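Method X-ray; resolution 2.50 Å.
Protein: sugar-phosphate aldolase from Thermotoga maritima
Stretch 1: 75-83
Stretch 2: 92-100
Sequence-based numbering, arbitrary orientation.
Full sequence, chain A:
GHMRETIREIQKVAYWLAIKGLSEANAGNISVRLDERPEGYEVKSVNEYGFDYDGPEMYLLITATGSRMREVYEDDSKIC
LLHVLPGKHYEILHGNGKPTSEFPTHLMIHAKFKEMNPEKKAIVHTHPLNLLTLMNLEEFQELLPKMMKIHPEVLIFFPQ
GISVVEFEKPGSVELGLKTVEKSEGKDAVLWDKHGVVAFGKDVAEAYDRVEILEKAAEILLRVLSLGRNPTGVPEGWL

Stretch 1 (75-83) DDSKICLLH
Stretch 2 92-100: ILHGNGKPT

Two segments of one chain meet as a short antiparallel pairing that buries 635 Å² in total, and His-94 and Leu-81 cover the most of it. Stretch 1 opens with a 3-10 segment at 76-78, then extends as a strand from Ile-79 through His-83 and on beyond the stretch. Stretch 2 runs the other way, turning a corner at Leu-93.

Leu-81 and His-94 form the hydrogen-bonded pair, CA to CA 4.8 Å. Leu-81 N donates to His-94 O at 3.1 Å, while Leu-81 O receives Leu-93 N at 3.0 Å and, more weakly, His-94 N at 3.4 Å. One carbonyl serving two successive amides marks a beta bulge: the register shifts by one, so Leu-82 pairs with Ile-92, CA to CA 4.9 Å, without hydrogen bonds. Leu-93 (phi/psi -92/-48) breaks the extended run.

His-94, covering the most surface, uses chi1 t and chi2 33° to bring its imidazole to Asp-76 and Ser-77 in the 3-10 segment. His-94 NE2 donates a weak hydrogen bond to Asp-76 OD2 at 3.4 Å, and Ile-79 O lies over one ring face, 3.6 Å from His-94 CD2. The CB atoms of Leu-81 and His-94 lie 3.7 Å apart on their shared face.

Leu-81 (chi1 t, chi2 p) also brings CD2 to 3.3 Å from Leu-93 CD2, with Leu-93 at m, p. On the other face Leu-82 (m, t) places CD2 3.5 Å from Ile-92 CG1 and CD1 3.2 Å from Pro-99 CG, a tight hydrophobic fit.

Beyond the pair, Gly-95 adopts 131/166, a conformation that calls for glycine; an ideal CB would also sit 2.7 Å from Cys-80 SG. Asn-96 N then reaches Ser-77 O in a weak hydrogen bond of 3.3 Å. Ser-77 is braced by Asp-75: Ser-77 OG donates to Asp-75 OD2 at 2.6 Å, Ser-77 N to Asp-75 OD1 at 3.2 Å.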

ATOM      1  N   ASP A  75      -7.265   0.746  17.762  1.00 56.94           N
ATOM      2  CA  ASP A  75      -8.525   1.450  17.581  1.00 58.24           C
ATOM      3  C   ASP A  75      -9.043   1.310  16.150  1.00 58.26           C
ATOM      4  O   ASP A  75      -8.533   1.955  15.237  1.00 58.69           O
ATOM      5  CB  ASP A  75      -8.299   2.924  17.953  1.00 60.11           C
ATOM      6  CG  ASP A  75      -9.543   3.774  17.814  1.00 62.74           C
ATOM      7  OD1 ASP A  75     -10.668   3.237  17.943  1.00 65.50           O
ATOM      8  OD2 ASP A  75      -9.390   4.995  17.595  1.00 64.45           O
ATOM      9  N   ASP A  76     -10.059   0.471  15.956  1.00 58.73           N
ATOM     10  CA  ASP A  76     -10.617   0.247  14.623  1.00 57.70           C
ATOM     11  C   ASP A  76     -11.442   1.437  14.142  1.00 55.84           C
ATOM     12  O   ASP A  76     -12.007   1.408  13.053  1.00 55.89           O
ATOM     13  CB  ASP A  76     -11.472  -1.016  14.618  1.00 59.42           C
ATOM     14  CG  ASP A  76     -12.822  -0.797  15.249  1.00 62.71           C
ATOM     15  OD1 ASP A  76     -12.898  -0.072  16.266  1.00 64.20           O
ATOM     16  OD2 ASP A  76     -13.810  -1.358  14.733  1.00 65.63           O
ATOM     17  N   SER A  77     -11.516   2.483  14.957  1.00 53.41           N
ATOM     18  CA  SER A  77     -12.252   3.669  14.565  1.00 51.97           C
ATOM     19  C   SER A  77     -11.334   4.426  13.625  1.00 52.10           C
ATOM     20  O   SER A  77     -11.745   5.384  12.982  1.00 51.28           O
ATOM     21  CB  SER A  77     -12.529   4.554  15.758  1.00 50.06           C
ATOM     22  OG  SER A  77     -11.402   5.370  15.985  1.00 49.95           O
ATOM     23  N   LYS A  78     -10.073   4.002  13.577  1.00 52.28           N
ATOM     24  CA  LYS A  78      -9.074   4.628  12.714  1.00 51.73           C
ATOM     25  C   LYS A  78      -9.093   3.986  11.328  1.00 52.00           C
ATOM     26  O   LYS A  78      -8.216   4.251  10.512  1.00 51.89           O
ATOM     27  CB  LYS A  78      -7.671   4.469  13.299  1.00 50.69           C
ATOM     28  CG  LYS A  78      -7.499   4.968  14.721  1.00 52.01           C
ATOM     29  CD  LYS A  78      -7.339   6.480  14.803  1.00 52.67           C
ATOM     30  CE  LYS A  78      -6.976   6.931  16.226  1.00 53.52           C
ATOM     31  NZ  LYS A  78      -6.592   8.376  16.301  1.00 54.34           N
ATOM     32  N   ILE A  79     -10.073   3.126  11.068  1.00 52.77           N
ATOM     33  CA  ILE A  79     -10.184   2.473   9.763  1.00 53.23           C
ATOM     34  C   ILE A  79     -11.511   2.852   9.123  1.00 53.52           C
ATOM     35  O   ILE A  79     -12.555   2.748   9.760  1.00 53.84           O
ATOM     36  CB  ILE A  79     -10.118   0.933   9.888  1.00 53.43           C
ATOM     37  CG1 ILE A  79      -8.736   0.512  10.410  1.00 52.57           C
ATOM     38  CG2 ILE A  79     -10.433   0.286   8.531  1.00 53.12           C
ATOM     39  CD1 ILE A  79      -8.555  -0.985  10.568  1.00 51.60           C
ATOM     40  N   CYS A  80     -11.468   3.289   7.866  1.00 54.23           N
ATOM     41  CA  CYS A  80     -12.681   3.701   7.163  1.00 53.57           C
ATOM     42  C   CYS A  80     -13.230   2.682   6.177  1.00 53.15           C
ATOM     43  O   CYS A  80     -12.495   2.097   5.379  1.00 52.01           O
ATOM     44  CB  CYS A  80     -12.451   5.027   6.419  1.00 52.79           C
ATOM     45  SG  CYS A  80     -12.215   6.488   7.462  1.00 54.01           S
ATOM     46  N   LEU A  81     -14.537   2.461   6.269  1.00 54.02           N
ATOM     47  CA  LEU A  81     -15.233   1.575   5.352  1.00 55.42           C
ATOM     48  C   LEU A  81     -15.925   2.565   4.443  1.00 56.14           C
ATOM     49  O   LEU A  81     -16.646   3.444   4.906  1.00 55.10           O
ATOM     50  CB  LEU A  81     -16.288   0.728   6.048  1.00 54.42           C
ATOM     51  CG  LEU A  81     -17.221   0.097   5.008  1.00 53.81           C
ATOM     52  CD1 LEU A  81     -16.439  -0.807   4.069  1.00 53.73           C
ATOM     53  CD2 LEU A  81     -18.295  -0.691   5.712  1.00 54.55           C
ATOM     54  N   LEU A  82     -15.707   2.432   3.149  1.00 57.15           N
ATOM     55  CA  LEU A  82     -16.303   3.378   2.236  1.00 58.32           C
ATOM     56  C   LEU A  82     -16.995   2.730   1.069  1.00 60.00           C
ATOM     57  O   LEU A  82     -16.640   1.629   0.645  1.00 60.89           O
ATOM     58  CB  LEU A  82     -15.227   4.302   1.697  1.00 57.10           C
ATOM     59  CG  LEU A  82     -14.335   4.954   2.741  1.00 56.42           C
ATOM     60  CD1 LEU A  82     -13.208   5.661   2.015  1.00 54.51           C
ATOM     61  CD2 LEU A  82     -15.144   5.920   3.614  1.00 55.43           C
ATOM     62  N   HIS A  83     -17.994   3.427   0.551  1.00 61.59           N
ATOM     63  CA  HIS A  83     -18.699   2.951  -0.618  1.00 63.42           C
ATOM     64  C   HIS A  83     -18.314   3.958  -1.697  1.00 63.76           C
ATOM     65  O   HIS A  83     -18.595   5.162  -1.581  1.00 62.36           O
ATOM     66  CB  HIS A  83     -20.211   2.933  -0.388  1.00 65.66           C
ATOM     67  CG  HIS A  83     -20.982   2.318  -1.516  1.00 68.32           C
ATOM     68  ND1 HIS A  83     -20.602   1.137  -2.120  1.00 69.55           N
ATOM     69  CD2 HIS A  83     -22.108   2.719  -2.151  1.00 68.70           C
ATOM     70  CE1 HIS A  83     -21.459   0.839  -3.079  1.00 69.45           C
ATOM     71  NE2 HIS A  83     -22.383   1.783  -3.120  1.00 69.45           N
ATOM     72  N   ILE A  92     -19.275   7.480   3.834  1.00 74.42           N
ATOM     73  CA  ILE A  92     -18.582   6.813   4.919  1.00 75.12           C
ATOM     74  C   ILE A  92     -19.525   5.953   5.749  1.00 76.66           C
ATOM     75  O   ILE A  92     -20.486   6.455   6.330  1.00 76.49           O
ATOM     76  CB  ILE A  92     -17.926   7.825   5.842  1.00 74.40           C
ATOM     77  CG1 ILE A  92     -16.881   8.616   5.058  1.00 74.24           C
ATOM     78  CG2 ILE A  92     -17.317   7.114   7.037  1.00 73.01           C
ATOM     79  CD1 ILE A  92     -16.197   9.712   5.870  1.00 75.12           C
ATOM     80  N   LEU A  93     -19.238   4.653   5.794  1.00 78.66           N
ATOM     81  CA  LEU A  93     -20.026   3.683   6.562  1.00 80.00           C
ATOM     82  C   LEU A  93     -19.427   3.531   7.962  1.00 81.12           C
ATOM     83  O   LEU A  93     -20.151   3.555   8.961  1.00 81.75           O
ATOM     84  CB  LEU A  93     -20.038   2.318   5.859  1.00 79.93           C
ATOM     85  CG  LEU A  93     -21.031   2.064   4.714  1.00 79.82           C
ATOM     86  CD1 LEU A  93     -20.893   3.132   3.641  1.00 80.13           C
ATOM     87  CD2 LEU A  93     -20.791   0.672   4.128  1.00 78.98           C
ATOM     88  N   HIS A  94     -18.106   3.355   8.024  1.00 82.04           N
ATOM     89  CA  HIS A  94     -17.396   3.243   9.297  1.00 82.26           C
ATOM     90  C   HIS A  94     -16.210   4.215   9.298  1.00 81.21           C
ATOM     91  O   HIS A  94     -15.668   4.556   8.236  1.00 80.98           O
ATOM     92  CB  HIS A  94     -16.919   1.798   9.544  1.00 84.26           C
ATOM     93  CG  HIS A  94     -16.210   1.606  10.861  1.00 87.48           C
ATOM     94  ND1 HIS A  94     -16.534   2.321  11.999  1.00 88.15           N
ATOM     95  CD2 HIS A  94     -15.202   0.773  11.220  1.00 87.87           C
ATOM     96  CE1 HIS A  94     -15.755   1.941  12.997  1.00 87.70           C
ATOM     97  NE2 HIS A  94     -14.938   1.002  12.552  1.00 88.39           N
ATOM     98  N   GLY A  95     -15.834   4.678  10.491  1.00 79.82           N
ATOM     99  CA  GLY A  95     -14.722   5.600  10.620  1.00 78.69           C
ATOM    100  C   GLY A  95     -15.061   6.800  11.478  1.00 77.64           C
ATOM    101  O   GLY A  95     -16.224   7.050  11.772  1.00 78.10           O
ATOM    102  N   ASN A  96     -14.043   7.548  11.886  1.00 76.35           N
ATOM    103  CA  ASN A  96     -14.256   8.728  12.705  1.00 74.64           C
ATOM    104  C   ASN A  96     -13.847   9.989  11.974  1.00 73.23           C
ATOM    105  O   ASN A  96     -14.241  11.090  12.355  1.00 74.18           O
ATOM    106  CB  ASN A  96     -13.483   8.603  14.011  1.00 75.53           C
ATOM    107  CG  ASN A  96     -14.319   7.998  15.108  1.00 76.72           C
ATOM    108  OD1 ASN A  96     -15.208   7.188  14.850  1.00 77.08           O
ATOM    109  ND2 ASN A  96     -14.034   8.381  16.345  1.00 77.50           N
ATOM    110  N   GLY A  97     -13.058   9.826  10.918  1.00 71.22           N
ATOM    111  CA  GLY A  97     -12.623  10.971  10.138  1.00 68.88           C
ATOM    112  C   GLY A  97     -12.712  10.687   8.650  1.00 67.19           C
ATOM    113  O   GLY A  97     -13.421   9.777   8.224  1.00 66.12           O
ATOM    114  N   LYS A  98     -12.011  11.479   7.851  1.00 66.58           N
ATOM    115  CA  LYS A  98     -12.005  11.264   6.415  1.00 66.63           C
ATOM    116  C   LYS A  98     -10.850  10.320   6.159  1.00 65.58           C
ATOM    117  O   LYS A  98      -9.913  10.258   6.950  1.00 65.73           O
ATOM    118  CB  LYS A  98     -11.771  12.578   5.676  1.00 67.66           C
ATOM    119  CG  LYS A  98     -12.913  13.546   5.819  1.00 70.55           C
ATOM    120  CD  LYS A  98     -12.586  14.886   5.204  1.00 73.72           C
ATOM    121  CE  LYS A  98     -13.834  15.752   5.088  1.00 75.76           C
ATOM    122  NZ  LYS A  98     -14.850  15.148   4.169  1.00 77.02           N
ATOM    123  N   PRO A  99     -10.896   9.564   5.057  1.00 64.53           N
ATOM    124  CA  PRO A  99      -9.778   8.655   4.811  1.00 63.25           C
ATOM    125  C   PRO A  99      -8.458   9.428   4.734  1.00 62.58           C
ATOM    126  O   PRO A  99      -8.410  10.654   4.901  1.00 61.62           O
ATOM    127  CB  PRO A  99     -10.139   8.009   3.473  1.00 62.48           C
ATOM    128  CG  PRO A  99     -11.624   8.105   3.427  1.00 63.04           C
ATOM    129  CD  PRO A  99     -11.898   9.471   3.984  1.00 63.93           C
ATOM    130  N   THR A 100      -7.385   8.691   4.482  1.00 62.03           N
ATOM    131  CA  THR A 100      -6.064   9.277   4.367  1.00 60.74           C
ATOM    132  C   THR A 100      -5.972  10.185   3.150  1.00 60.79           C
ATOM    133  O   THR A 100      -6.700  10.021   2.177  1.00 60.39           O
ATOM    134  CB  THR A 100      -4.996   8.184   4.228  1.00 59.33           C
ATOM    135  OG1 THR A 100      -3.805   8.756   3.678  1.00 58.74           O
ATOM    136  CG2 THR A 100      -5.482   7.076   3.315  1.00 57.86           C
TER